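Local coordinates for protein fungal protease inhibitor-1 (PDB 3BT4) that inhibits serine proteases, among them trypsin, chymotrypsin and proteases of Aspergillus and Rhizopus fungi, as a small disulfide-rich silkworm protein, at residues Ala42-Thr55 against Ser65-Cys79. Numbering follows the deposited sequence.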
loop_
_atom_site.group_PDB
_atom_site.type_symbol
_atom_site.label_atom_id
_atom_site.label_comp_id
_atom_site.label_asym_id
_atom_site.label_seq_id
_atom_site.Cartn_x
_atom_site.Cartn_y
_atom_site.Cartn_z
ATOM N N ALA A 42 -5.198 5.928 -1.698
ATOM C CA ALA A 42 -5.998 4.744 -2.022
ATOM C C ALA A 42 -7.055 4.480 -0.966
ATOM O O ALA A 42 -6.892 4.853 0.195
ATOM C CB ALA A 42 -5.106 3.541 -2.152
ATOM N N CYS A 43 -8.142 3.834 -1.374
ATOM C CA CYS A 43 -9.091 3.266 -0.427
ATOM C C CYS A 43 -8.664 1.812 -0.252
ATOM O O CYS A 43 -8.753 1.012 -1.184
ATOM C CB CYS A 43 -10.522 3.396 -0.949
ATOM S SG CYS A 43 -10.941 5.141 -1.431
ATOM N N VAL A 44 -8.135 1.490 0.926
ATOM C CA VAL A 44 -7.538 0.168 1.136
ATOM C C VAL A 44 -8.398 -0.803 1.962
ATOM O O VAL A 44 -9.195 -0.404 2.813
ATOM C CB VAL A 44 -6.090 0.271 1.697
ATOM C CG1 VAL A 44 -5.280 1.261 0.860
ATOM C CG2 VAL A 44 -6.084 0.698 3.133
ATOM N N THR A 45 -8.224 -2.086 1.663
ATOM C CA THR A 45 -8.811 -3.175 2.419
ATOM C C THR A 45 -7.720 -3.850 3.257
ATOM O O THR A 45 -6.610 -4.052 2.791
ATOM C CB THR A 45 -9.482 -4.164 1.439
ATOM O OG1 THR A 45 -10.612 -3.509 0.846
ATOM C CG2 THR A 45 -9.939 -5.475 2.129
ATOM N N LEU A 46 -8.027 -4.190 4.509
ATOM C CA LEU A 46 -7.031 -4.891 5.331
ATOM C C LEU A 46 -7.318 -6.374 5.489
ATOM O O LEU A 46 -8.481 -6.799 5.611
ATOM C CB LEU A 46 -6.821 -4.215 6.696
ATOM C CG LEU A 46 -6.420 -2.730 6.701
ATOM C CD1 LEU A 46 -6.287 -2.203 8.118
ATOM C CD2 LEU A 46 -5.141 -2.475 5.895
ATOM N N LEU A 47 -6.234 -7.152 5.482
ATOM C CA LEU A 47 -6.304 -8.607 5.540
ATOM C C LEU A 47 -5.755 -9.154 6.846
ATOM O O LEU A 47 -4.852 -8.578 7.456
ATOM C CB LEU A 47 -5.560 -9.220 4.354
ATOM C CG LEU A 47 -5.825 -8.630 2.961
ATOM C CD1 LEU A 47 -4.712 -9.016 2.048
ATOM C CD2 LEU A 47 -7.149 -9.056 2.378
ATOM N N ARG A 48 -6.329 -10.274 7.266
ATOM C CA ARG A 48 -5.970 -10.933 8.503
ATOM C C ARG A 48 -4.782 -11.881 8.328
ATOM O O ARG A 48 -4.437 -12.273 7.214
ATOM C CB ARG A 48 -7.168 -11.737 9.021
ATOM C CG ARG A 48 -8.461 -10.963 9.218
ATOM C CD ARG A 48 -8.380 -10.116 10.442
ATOM N NE ARG A 48 -9.699 -9.771 10.967
ATOM C CZ ARG A 48 -10.369 -10.518 11.845
ATOM N NH1 ARG A 48 -9.855 -11.668 12.279
ATOM N NH2 ARG A 48 -11.548 -10.106 12.291
ATOM N N GLU A 49 -4.193 -12.282 9.452
ATOM C CA GLU A 49 -3.130 -13.276 9.462
ATOM C C GLU A 49 -3.543 -14.572 8.758
ATOM O O GLU A 49 -4.620 -15.111 9.016
ATOM C CB GLU A 49 -2.706 -13.574 10.902
ATOM C CG GLU A 49 -1.478 -14.455 10.977
ATOM C CD GLU A 49 -0.949 -14.655 12.397
ATOM O OE1 GLU A 49 -1.660 -14.320 13.380
ATOM O OE2 GLU A 49 0.181 -15.173 12.514
ATOM N N ARG A 50 -2.656 -15.047 7.883
ATOM C CA ARG A 50 -2.817 -16.284 7.094
ATOM C C ARG A 50 -3.550 -16.075 5.783
ATOM O O ARG A 50 -3.371 -16.860 4.853
ATOM C CB ARG A 50 -3.491 -17.423 7.877
ATOM C CG ARG A 50 -2.753 -17.887 9.102
ATOM C CD ARG A 50 -1.268 -18.086 8.852
ATOM N NE ARG A 50 -0.560 -18.089 10.137
ATOM C CZ ARG A 50 -0.439 -19.156 10.937
ATOM N NH1 ARG A 50 -0.963 -20.332 10.585
ATOM N NH2 ARG A 50 0.214 -19.045 12.090
ATOM N N ALA A 51 -4.383 -15.035 5.710
ATOM C CA ALA A 51 -5.155 -14.748 4.499
ATOM C C ALA A 51 -4.194 -14.498 3.341
ATOM O O ALA A 51 -3.123 -13.971 3.538
ATOM C CB ALA A 51 -6.069 -13.567 4.707
ATOM N N ALA A 52 -4.579 -14.933 2.145
ATOM C CA ALA A 52 -3.789 -14.723 0.942
ATOM C C ALA A 52 -3.690 -13.243 0.588
ATOM O O ALA A 52 -4.637 -12.482 0.771
ATOM C CB ALA A 52 -4.384 -15.513 -0.225
ATOM N N CYS A 53 -2.532 -12.849 0.077
ATOM C CA CYS A 53 -2.273 -11.463 -0.285
ATOM C C CYS A 53 -1.390 -11.386 -1.522
ATOM O O CYS A 53 -0.570 -12.282 -1.758
ATOM C CB CYS A 53 -1.562 -10.751 0.860
ATOM S SG CYS A 53 -0.130 -11.674 1.455
ATOM N N LYS A 54 -1.549 -10.300 -2.281
ATOM C CA LYS A 54 -0.662 -10.004 -3.405
ATOM C C LYS A 54 0.495 -9.145 -2.930
ATOM O O LYS A 54 0.323 -8.267 -2.094
ATOM C CB LYS A 54 -1.407 -9.280 -4.522
ATOM C CG LYS A 54 -2.739 -9.918 -4.941
ATOM C CD LYS A 54 -3.661 -8.877 -5.608
ATOM C CE LYS A 54 -3.064 -8.382 -6.929
ATOM N NZ LYS A 54 -4.042 -7.664 -7.830
ATOM N N THR A 55 1.677 -9.397 -3.481
ATOM C CA THR A 55 2.893 -8.694 -3.067
ATOM C C THR A 55 2.748 -7.149 -3.167
ATOM O O THR A 55 2.227 -6.596 -4.153
ATOM C CB THR A 55 4.136 -9.179 -3.875
ATOM O OG1 THR A 55 3.914 -8.960 -5.268
ATOM C CG2 THR A 55 4.377 -10.639 -3.679
ATOM N N SER A 65 -4.593 -2.643 -3.404
ATOM C CA SER A 65 -5.389 -1.927 -2.412
ATOM C C SER A 65 -5.744 -2.788 -1.220
ATOM O O SER A 65 -6.202 -2.290 -0.202
ATOM C CB SER A 65 -6.657 -1.376 -3.056
ATOM O OG SER A 65 -6.297 -0.353 -3.970
ATOM N N ALA A 66 -5.537 -4.087 -1.348
ATOM C CA ALA A 66 -5.825 -5.010 -0.265
ATOM C C ALA A 66 -4.492 -5.416 0.311
ATOM O O ALA A 66 -3.687 -6.059 -0.353
ATOM C CB ALA A 66 -6.598 -6.223 -0.778
ATOM N N VAL A 67 -4.254 -5.023 1.550
ATOM C CA VAL A 67 -2.950 -5.227 2.169
ATOM C C VAL A 67 -3.085 -5.891 3.540
ATOM O O VAL A 67 -4.135 -5.808 4.171
ATOM C CB VAL A 67 -2.121 -3.897 2.221
ATOM C CG1 VAL A 67 -1.582 -3.530 0.818
ATOM C CG2 VAL A 67 -2.932 -2.754 2.827
ATOM N N CYS A 68 -2.042 -6.571 3.989
ATOM C CA CYS A 68 -2.054 -7.178 5.320
ATOM C C CYS A 68 -2.202 -6.120 6.406
ATOM O O CYS A 68 -1.626 -5.024 6.293
ATOM C CB CYS A 68 -0.774 -7.992 5.553
ATOM S SG CYS A 68 -0.561 -9.276 4.325
ATOM N N GLN A 69 -2.963 -6.439 7.444
ATOM C CA GLN A 69 -3.175 -5.490 8.531
ATOM C C GLN A 69 -1.910 -5.390 9.384
ATOM O O GLN A 69 -1.509 -6.360 10.035
ATOM C CB GLN A 69 -4.406 -5.863 9.366
ATOM C CG GLN A 69 -4.842 -4.795 10.379
ATOM C CD GLN A 69 -6.266 -4.995 10.911
ATOM O OE1 GLN A 69 -6.745 -6.125 11.062
ATOM N NE2 GLN A 69 -6.948 -3.891 11.195
ATOM N N GLU A 70 -1.291 -4.204 9.358
ATOM C CA GLU A 70 -0.046 -3.911 10.085
ATOM C C GLU A 70 -0.075 -4.436 11.510
ATOM O O GLU A 70 -1.106 -4.316 12.178
ATOM C CB GLU A 70 0.244 -2.399 10.081
ATOM C CG GLU A 70 0.765 -1.866 8.760
ATOM C CD GLU A 70 -0.343 -1.520 7.767
ATOM O OE1 GLU A 70 -0.044 -1.417 6.550
ATOM O OE2 GLU A 70 -1.504 -1.358 8.204
ATOM N N PRO A 71 1.050 -5.011 11.994
ATOM C CA PRO A 71 2.375 -5.137 11.386
ATOM C C PRO A 71 2.591 -6.426 10.579
ATOM O O PRO A 71 3.739 -6.816 10.328
ATOM C CB PRO A 71 3.302 -5.126 12.607
ATOM C CG PRO A 71 2.490 -5.730 13.702
ATOM C CD PRO A 71 1.028 -5.613 13.337
ATOM N N LEU A 72 1.500 -7.085 10.189
ATOM C CA LEU A 72 1.564 -8.284 9.338
ATOM C C LEU A 72 2.188 -7.939 8.006
ATOM O O LEU A 72 1.949 -6.845 7.462
ATOM C CB LEU A 72 0.162 -8.855 9.095
ATOM C CG LEU A 72 -0.544 -9.910 9.951
ATOM C CD1 LEU A 72 -0.110 -9.984 11.385
ATOM C CD2 LEU A 72 -2.039 -9.689 9.875
ATOM N N LYS A 73 2.994 -8.865 7.479
ATOM C CA LYS A 73 3.593 -8.662 6.159
ATOM C C LYS A 73 3.189 -9.771 5.191
ATOM O O LYS A 73 3.036 -10.916 5.584
ATOM C CB LYS A 73 5.133 -8.529 6.244
ATOM C CG LYS A 73 5.691 -7.385 7.170
ATOM C CD LYS A 73 4.945 -6.032 7.010
ATOM C CE LYS A 73 5.536 -4.846 7.830
ATOM N NZ LYS A 73 5.813 -5.116 9.279
ATOM N N CYS A 74 3.017 -9.415 3.927
ATOM C CA CYS A 74 2.733 -10.380 2.887
ATOM C C CYS A 74 3.990 -11.130 2.464
ATOM O O CYS A 74 4.752 -10.662 1.614
ATOM C CB CYS A 74 2.105 -9.700 1.673
ATOM S SG CYS A 74 1.480 -10.866 0.487
ATOM N N LEU A 75 4.183 -12.305 3.057
ATOM C CA LEU A 75 5.316 -13.154 2.742
ATOM C C LEU A 75 4.821 -14.483 2.227
ATOM O O LEU A 75 3.943 -15.106 2.831
ATOM C CB LEU A 75 6.193 -13.381 3.978
ATOM C CG LEU A 75 6.977 -12.188 4.539
ATOM C CD1 LEU A 75 7.757 -12.605 5.767
ATOM C CD2 LEU A 75 7.917 -11.612 3.479
ATOM N N ASN A 76 5.411 -14.927 1.120
ATOM C CA ASN A 76 5.041 -16.196 0.484
ATOM C C ASN A 76 3.561 -16.218 0.068
ATOM O O ASN A 76 2.946 -17.278 -0.062
ATOM C CB ASN A 76 5.424 -17.396 1.375
ATOM C CG ASN A 76 6.938 -17.426 1.739
ATOM O OD1 ASN A 76 7.349 -18.111 2.673
ATOM N ND2 ASN A 76 7.752 -16.684 0.996
ATOM N N GLY A 77 3.004 -15.022 -0.136
ATOM C CA GLY A 77 1.618 -14.859 -0.614
ATOM C C GLY A 77 0.576 -14.986 0.484
ATOM O O GLY A 77 -0.596 -15.155 0.203
ATOM N N VAL A 78 1.018 -14.866 1.730
ATOM C CA VAL A 78 0.195 -15.059 2.909
ATOM C C VAL A 78 0.519 -13.920 3.905
ATOM O O VAL A 78 1.685 -13.570 4.090
ATOM C CB VAL A 78 0.503 -16.480 3.509
ATOM C CG1 VAL A 78 0.263 -16.552 4.987
ATOM C CG2 VAL A 78 -0.293 -17.559 2.789
ATOM N N CYS A 79 -0.498 -13.319 4.516
ATOM C CA CYS A 79 -0.255 -12.358 5.611
ATOM C C CYS A 79 0.375 -13.037 6.834
ATOM O O CYS A 79 -0.265 -13.817 7.536
ATOM C CB CYS A 79 -1.529 -11.608 5.990
ATOM S SG CYS A 79 -2.151 -10.537 4.679
HETATM O O HOH W 1 -1.102 -7.256 0.046
HETATM O O HOH W 2 -3.787 -8.617 -1.873
#
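The carbonyl oxygen of Ala-66 is gripped by two waters, and both lead to Lys-54: one donates to Ala-66 O at 2.9 Å and on to the carbonyl of Lys-54, while the other donates to Ala-66 O and accepts from the Lys-54 amide. Water thus joins the two segments where no direct backbone bond does. Next to it, strands 42-47 and 66-68 run parallel, their short axes 37° apart, and exchange four bonds in the parallel-sheet pattern: Thr-45 N to Ser-65 O, Val-67 N to Thr-45 O, Leu-47 N to Val-67 O and Gln-69 N to Leu-47 O. Leu-46 and Val-67 share one face of this pair. With CG anti to its carbonyl carbon (chi1 -56°), Leu-46 lays CD2 against Val-67 CG2 at 3.8 Å, while CD1 touches Gln-69 CG and NE2, the two side chains crossing at about a right angle. An alanine at Leu-46 has neither CD1 nor CD2, which would probably leave Val-67 CG2 less covered and the extended Gln-69 chain freer to turn. Beyond the turn after Leu-47, sulfur takes over. Cys-53 SG sits between its backbone N and carbonyl carbon (chi1 50°) to bond Cys-74 SG, and lies 3.8 Å from Cys-68 SG of the Cys-68 to Cys-79 disulfide; the two bridges pack together, consistent with the way small disulfide-rich proteins make up for a small hydrophobic core. Leu-47 CB rests on Cys-79 SG at 3.7 Å. The type II turn from Arg-48 to Ala-51 is secured by Arg-50 N to Cys-79 O, 2.7 Å and nearly straight, and by Cys-79 N to Ala-51 O. Strand 40-47 is central in its three-stranded sheet, with strand 28-30 antiparallel on its other flank, and the contact links this sheet to the hairpin of strands 73-75 and 78-80.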